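Local coordinates for hemolysin-related protein (Vibrio cholerae serotype O1, PDB 6MLT), which is a secreted protein of the biofilm matrix that binds metal ions, calcium among them, and probably contributes to biofilm adhesion through carbohydrate binding, at residues Ala452-Asp457 with Val463-Asn468; Thr519-Pro524 with Asn574-Asn579. All coordinates share one frame; numbering follows the deposited sequence.

Interaction 1: residues Ala452-Asp457 with Val463-Asn468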
loop_
_atom_site.group_PDB
_atom_site.type_symbol
_atom_site.label_atom_id
_atom_site.label_comp_id
_atom_site.label_asym_id
_atom_site.label_seq_id
_atom_site.Cartn_x
_atom_site.Cartn_y
_atom_site.Cartn_z
ATOM N N ALA A 452 -10.342 21.528 5.291
ATOM C CA ALA A 452 -8.898 21.403 5.440
ATOM C C ALA A 452 -8.433 20.003 5.071
ATOM O O ALA A 452 -9.215 19.047 5.041
ATOM C CB ALA A 452 -8.456 21.720 6.871
ATOM N N VAL A 453 -7.130 19.905 4.814
ATOM C CA VAL A 453 -6.426 18.637 4.653
ATOM C C VAL A 453 -5.747 18.324 5.980
ATOM O O VAL A 453 -4.939 19.120 6.472
ATOM C CB VAL A 453 -5.404 18.701 3.508
ATOM C CG1 VAL A 453 -4.590 17.402 3.425
ATOM C CG2 VAL A 453 -6.096 18.990 2.181
ATOM N N ASP A 454 -6.063 17.164 6.554
ATOM C CA ASP A 454 -5.578 16.765 7.868
ATOM C C ASP A 454 -4.738 15.500 7.766
ATOM O O ASP A 454 -5.112 14.547 7.079
ATOM C CB ASP A 454 -6.745 16.525 8.837
ATOM C CG ASP A 454 -7.489 17.804 9.180
ATOM O OD1 ASP A 454 -6.979 18.885 8.825
ATOM O OD2 ASP A 454 -8.582 17.732 9.790
ATOM N N MET A 455 -3.615 15.497 8.481
ATOM C CA MET A 455 -2.705 14.362 8.562
ATOM C C MET A 455 -2.782 13.767 9.961
ATOM O O MET A 455 -2.664 14.494 10.954
ATOM C CB MET A 455 -1.270 14.798 8.262
ATOM C CG MET A 455 -0.207 13.720 8.479
ATOM S SD MET A 455 -0.221 12.469 7.187
ATOM C CE MET A 455 0.391 13.428 5.802
ATOM N N TYR A 456 -2.967 12.453 10.030
ATOM C CA TYR A 456 -3.020 11.709 11.281
ATOM C C TYR A 456 -1.888 10.689 11.341
ATOM O O TYR A 456 -1.493 10.122 10.318
ATOM C CB TYR A 456 -4.365 10.986 11.424
ATOM C CG TYR A 456 -5.498 11.914 11.790
ATOM C CD1 TYR A 456 -6.150 12.663 10.820
ATOM C CD2 TYR A 456 -5.897 12.067 13.110
ATOM C CE1 TYR A 456 -7.176 13.521 11.155
ATOM C CE2 TYR A 456 -6.926 12.927 13.452
ATOM C CZ TYR A 456 -7.555 13.652 12.474
ATOM O OH TYR A 456 -8.581 14.513 12.797
ATOM N N ASP A 457 -1.377 10.434 12.548
ATOM C CA ASP A 457 -0.435 9.335 12.711
ATOM C C ASP A 457 -1.199 8.020 12.904
ATOM O O ASP A 457 -2.436 7.978 12.923
ATOM C CB ASP A 457 0.551 9.624 13.850
ATOM C CG ASP A 457 -0.083 9.583 15.233
ATOM O OD1 ASP A 457 -1.216 9.087 15.401
ATOM O OD2 ASP A 457 0.585 10.064 16.172
ATOM N N VAL A 463 -1.545 15.310 13.258
ATOM C CA VAL A 463 -0.206 15.878 13.163
ATOM C C VAL A 463 -0.247 17.313 12.660
ATOM O O VAL A 463 0.462 18.174 13.181
ATOM C CB VAL A 463 0.673 14.993 12.256
ATOM C CG1 VAL A 463 2.100 15.523 12.216
ATOM C CG2 VAL A 463 0.649 13.544 12.734
ATOM N N TRP A 464 -1.047 17.579 11.630
ATOM C CA TRP A 464 -1.209 18.928 11.114
ATOM C C TRP A 464 -2.520 19.033 10.344
ATOM O O TRP A 464 -3.143 18.024 9.990
ATOM C CB TRP A 464 -0.023 19.336 10.228
ATOM C CG TRP A 464 0.378 18.407 9.090
ATOM C CD1 TRP A 464 1.436 17.547 9.079
ATOM C CD2 TRP A 464 -0.234 18.299 7.792
ATOM N NE1 TRP A 464 1.522 16.907 7.861
ATOM C CE2 TRP A 464 0.506 17.349 7.056
ATOM C CE3 TRP A 464 -1.332 18.910 7.182
ATOM C CZ2 TRP A 464 0.180 16.994 5.742
ATOM C CZ3 TRP A 464 -1.658 18.549 5.873
ATOM C CH2 TRP A 464 -0.905 17.598 5.174
ATOM N N SER A 465 -2.934 20.280 10.111
ATOM C CA SER A 465 -4.137 20.608 9.351
ATOM C C SER A 465 -3.851 21.828 8.486
ATOM O O SER A 465 -3.316 22.825 8.978
ATOM C CB SER A 465 -5.322 20.889 10.286
ATOM O OG SER A 465 -6.464 21.342 9.575
ATOM N N VAL A 466 -4.200 21.748 7.204
ATOM C CA VAL A 466 -3.938 22.822 6.249
ATOM C C VAL A 466 -5.253 23.224 5.603
ATOM O O VAL A 466 -5.909 22.403 4.949
ATOM C CB VAL A 466 -2.908 22.398 5.192
ATOM C CG1 VAL A 466 -2.851 23.408 4.052
ATOM C CG2 VAL A 466 -1.536 22.257 5.841
ATOM N N ALA A 467 -5.627 24.491 5.766
ATOM C CA ALA A 467 -6.878 24.977 5.204
ATOM C C ALA A 467 -6.901 24.743 3.702
ATOM O O ALA A 467 -5.911 24.978 3.002
ATOM C CB ALA A 467 -7.066 26.464 5.518
ATOM N N ASN A 468 -8.051 24.277 3.217
ATOM C CA ASN A 468 -8.206 23.828 1.834
ATOM C C ASN A 468 -9.697 23.906 1.516
ATOM O O ASN A 468 -10.477 23.083 2.011
ATOM C CB ASN A 468 -7.662 22.411 1.667
ATOM C CG ASN A 468 -7.550 21.978 0.213
ATOM O OD1 ASN A 468 -6.686 22.455 -0.533
ATOM N ND2 ASN A 468 -8.418 21.051 -0.194
#

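Interaction 2: residues Thr519-Pro524 with Asn574-Asn579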
loop_
_atom_site.group_PDB
_atom_site.type_symbol
_atom_site.label_atom_id
_atom_site.label_comp_id
_atom_site.label_asym_id
_atom_site.label_seq_id
_atom_site.Cartn_x
_atom_site.Cartn_y
_atom_site.Cartn_z
ATOM N N THR A 519 -14.914 20.145 -7.878
ATOM C CA THR A 519 -14.456 19.086 -6.981
ATOM C C THR A 519 -15.531 18.033 -6.754
ATOM O O THR A 519 -16.694 18.336 -6.459
ATOM C CB THR A 519 -13.950 19.615 -5.625
ATOM O OG1 THR A 519 -15.037 20.106 -4.835
ATOM C CG2 THR A 519 -12.905 20.709 -5.828
ATOM N N LEU A 520 -15.123 16.781 -6.948
ATOM C CA LEU A 520 -15.868 15.624 -6.492
ATOM C C LEU A 520 -14.923 14.864 -5.583
ATOM O O LEU A 520 -14.704 15.271 -4.430
ATOM C CB LEU A 520 -16.377 14.814 -7.689
ATOM C CG LEU A 520 -17.499 15.456 -8.500
ATOM C CD1 LEU A 520 -17.705 14.653 -9.775
ATOM C CD2 LEU A 520 -18.774 15.525 -7.682
ATOM N N TRP A 521 -14.292 13.788 -6.066
ATOM C CA TRP A 521 -13.291 13.074 -5.282
ATOM C C TRP A 521 -12.053 12.746 -6.115
ATOM O O TRP A 521 -11.327 11.800 -5.786
ATOM C CB TRP A 521 -13.904 11.799 -4.672
ATOM C CG TRP A 521 -14.766 11.054 -5.633
ATOM C CD1 TRP A 521 -14.385 10.049 -6.474
ATOM C CD2 TRP A 521 -16.162 11.269 -5.871
ATOM N NE1 TRP A 521 -15.460 9.623 -7.218
ATOM C CE2 TRP A 521 -16.559 10.361 -6.875
ATOM C CE3 TRP A 521 -17.112 12.145 -5.339
ATOM C CZ2 TRP A 521 -17.860 10.306 -7.359
ATOM C CZ3 TRP A 521 -18.413 12.086 -5.820
ATOM C CH2 TRP A 521 -18.771 11.170 -6.817
ATOM N N GLU A 522 -11.785 13.511 -7.171
ATOM C CA GLU A 522 -10.603 13.295 -7.991
ATOM C C GLU A 522 -9.343 13.665 -7.211
ATOM O O GLU A 522 -9.403 14.331 -6.177
ATOM C CB GLU A 522 -10.700 14.113 -9.283
ATOM C CG GLU A 522 -10.450 15.629 -9.140
ATOM C CD GLU A 522 -11.697 16.474 -8.820
ATOM O OE1 GLU A 522 -12.687 15.958 -8.240
ATOM O OE2 GLU A 522 -11.659 17.689 -9.139
ATOM N N TYR A 523 -8.193 13.222 -7.714
ATOM C CA TYR A 523 -6.916 13.630 -7.149
ATOM C C TYR A 523 -5.888 13.715 -8.267
ATOM O O TYR A 523 -6.079 13.134 -9.341
ATOM C CB TYR A 523 -6.441 12.668 -6.046
ATOM C CG TYR A 523 -6.465 11.196 -6.416
ATOM C CD1 TYR A 523 -5.536 10.667 -7.297
ATOM C CD2 TYR A 523 -7.411 10.336 -5.874
ATOM C CE1 TYR A 523 -5.555 9.318 -7.649
ATOM C CE2 TYR A 523 -7.432 8.973 -6.214
ATOM C CZ TYR A 523 -6.496 8.482 -7.103
ATOM O OH TYR A 523 -6.488 7.148 -7.447
ATOM N N PRO A 524 -4.793 14.438 -8.053
ATOM C CA PRO A 524 -3.702 14.423 -9.032
ATOM C C PRO A 524 -2.922 13.121 -8.938
ATOM O O PRO A 524 -2.907 12.450 -7.902
ATOM C CB PRO A 524 -2.828 15.621 -8.627
ATOM C CG PRO A 524 -3.588 16.339 -7.539
ATOM C CD PRO A 524 -4.498 15.328 -6.926
ATOM N N ASN A 574 -3.635 2.391 -12.529
ATOM C CA ASN A 574 -4.631 1.767 -13.385
ATOM C C ASN A 574 -6.042 1.817 -12.817
ATOM O O ASN A 574 -6.986 1.448 -13.526
ATOM C CB ASN A 574 -4.243 0.313 -13.644
ATOM C CG ASN A 574 -4.393 -0.539 -12.416
ATOM O OD1 ASN A 574 -3.743 -0.293 -11.398
ATOM N ND2 ASN A 574 -5.268 -1.525 -12.485
ATOM N N GLN A 575 -6.214 2.265 -11.576
ATOM C CA GLN A 575 -7.531 2.330 -10.961
ATOM C C GLN A 575 -7.482 3.350 -9.835
ATOM O O GLN A 575 -6.413 3.764 -9.387
ATOM C CB GLN A 575 -7.983 0.951 -10.454
ATOM C CG GLN A 575 -7.120 0.363 -9.351
ATOM C CD GLN A 575 -7.538 -1.039 -8.944
ATOM O OE1 GLN A 575 -8.097 -1.798 -9.744
ATOM N NE2 GLN A 575 -7.247 -1.398 -7.705
ATOM N N TYR A 576 -8.666 3.750 -9.382
ATOM C CA TYR A 576 -8.758 4.766 -8.338
ATOM C C TYR A 576 -8.191 4.262 -7.017
ATOM O O TYR A 576 -7.584 5.029 -6.259
ATOM C CB TYR A 576 -10.218 5.185 -8.182
ATOM C CG TYR A 576 -10.445 6.325 -7.236
ATOM C CD1 TYR A 576 -10.664 6.088 -5.889
ATOM C CD2 TYR A 576 -10.463 7.639 -7.688
ATOM C CE1 TYR A 576 -10.884 7.125 -5.010
ATOM C CE2 TYR A 576 -10.684 8.694 -6.809
ATOM C CZ TYR A 576 -10.894 8.421 -5.477
ATOM O OH TYR A 576 -11.110 9.443 -4.591
ATOM N N ALA A 577 -8.394 2.978 -6.719
ATOM C CA ALA A 577 -7.874 2.353 -5.501
ATOM C C ALA A 577 -6.502 1.728 -5.764
ATOM O O ALA A 577 -6.266 0.537 -5.562
ATOM C CB ALA A 577 -8.862 1.314 -4.982
ATOM N N PHE A 578 -5.580 2.576 -6.210
ATOM C CA PHE A 578 -4.258 2.124 -6.613
ATOM C C PHE A 578 -3.349 1.953 -5.400
ATOM O O PHE A 578 -3.263 2.844 -4.549
ATOM C CB PHE A 578 -3.627 3.117 -7.588
ATOM C CG PHE A 578 -2.226 2.759 -7.960
ATOM C CD1 PHE A 578 -1.981 1.784 -8.906
ATOM C CD2 PHE A 578 -1.150 3.363 -7.331
ATOM C CE1 PHE A 578 -0.687 1.438 -9.238
ATOM C CE2 PHE A 578 0.147 3.017 -7.658
ATOM C CZ PHE A 578 0.378 2.059 -8.604
ATOM N N ASN A 579 -2.648 0.819 -5.339
ATOM C CA ASN A 579 -1.656 0.592 -4.290
ATOM C C ASN A 579 -0.603 -0.422 -4.729
ATOM O O ASN A 579 -0.150 -1.242 -3.922
ATOM C CB ASN A 579 -2.333 0.130 -2.994
ATOM C CG ASN A 579 -2.815 -1.306 -3.060
ATOM O OD1 ASN A 579 -3.209 -1.795 -4.113
ATOM N ND2 ASN A 579 -2.778 -1.992 -1.923
#

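Interaction 1: residues Ala452-Asp457 with Val463-Asn468
Met455 and Trp464 face each other across an antiparallel beta hairpin, the outer two strands of a four-stranded propeller blade. In the backbone, Val453 N to Val466 O and Val466 N to Val453 O are both 2.8 Å, while Met455 N reaches Trp464 O and Met455 O accepts Val463 N at 2.7 Å. Val463 and Trp464 therefore both stand opposite Met455, a classic beta bulge. Apolar contacts gather on the side of Val453, Met455 and Trp464. A chi1 of 52° lays the indole alongside the neighbouring strand, so that Met455 CB sits over one face, a CH-pi contact 3.5 Å from the centroid of the five-membered ring of Trp464. The methionine then bends so that its CE lies 3.6 Å from Trp464 CZ2, and Val453 CG1 runs alongside the far end of the indole at CZ3. Val491 and Val493 of the next blade pack against this surface, and the indole N-H (NE1) is hydrogen-bonded to Gly504 O. On the opposite side, Ser465 OG donates to Asp454 OD1 at 2.6 Å from the syn side, tilted somewhat out of the carboxylate plane, and Asn271 binds OD2. One face thus suits blade-to-blade packing; on the other, hydroxyl and amide share one carboxylate.

Interaction 2: residues Thr519-Pro524 with Asn574-Asn579
Tyr576 lies between Trp521 and Tyr523 in a buried aromatic cluster, where two irregular loops of the beta-propeller meet. Its side chain leaves CB with CG anti to the backbone N (chi1 -174°), which sends the ring toward the 519-524 loop. At CG the nearest atom across the contact is Tyr523 OH, and CD2 lies 3.6 Å from Tyr523 CE2. Farther out, Tyr576 CE2 is squeezed to 3.3 Å from Tyr523 CE2, which sits over one face of the ring, offset toward its rim; the two ring planes meet obliquely at 44°. Tyr576 CE2 also lies 4.0 Å from Trp521 CD1, part of an offset edge-to-face pair in which the indole edge points to the phenol face, with planes at 81°. Phe223 adds another ring against Tyr576. From the facing loop, Tyr523 OH donates to Tyr576 O at 2.7 Å and is also hydrogen-bonded to Trp573 NE1, gripping this buried hydroxyl twice. Such bonds hold the far end of each tyrosine, while neighbouring rings limit its rotation. Tyr576 CZ lies 3.4 Å from Trp521 O, and at the tip Tyr576 OH gives its hydrogen to Trp521 O at 2.7 Å, in the plane of that carbonyl.

Followed from the N terminus, the chain builds most of the propeller and inserts the beta-prism region between strands 277-279 and 443-448 before it reaches interaction 1, which closes a short hairpin connection within a blade. The four strands from 478-481 to 509-514 then form the next blade. Interaction 2 opens in the loop leaving that blade and closes only after 49 more residues, which supply strands 525-527, 536-541 and 553-559; strand 13-19 completes this last blade. The two loops follow in series, neither nesting nor crossing, and their nearest atoms are about 7 Å apart. Interaction 1 works locally, whereas interaction 2 ties the late inter-blade loop to the C-terminal segment, which also bonds to strands 101-103 and 150-152.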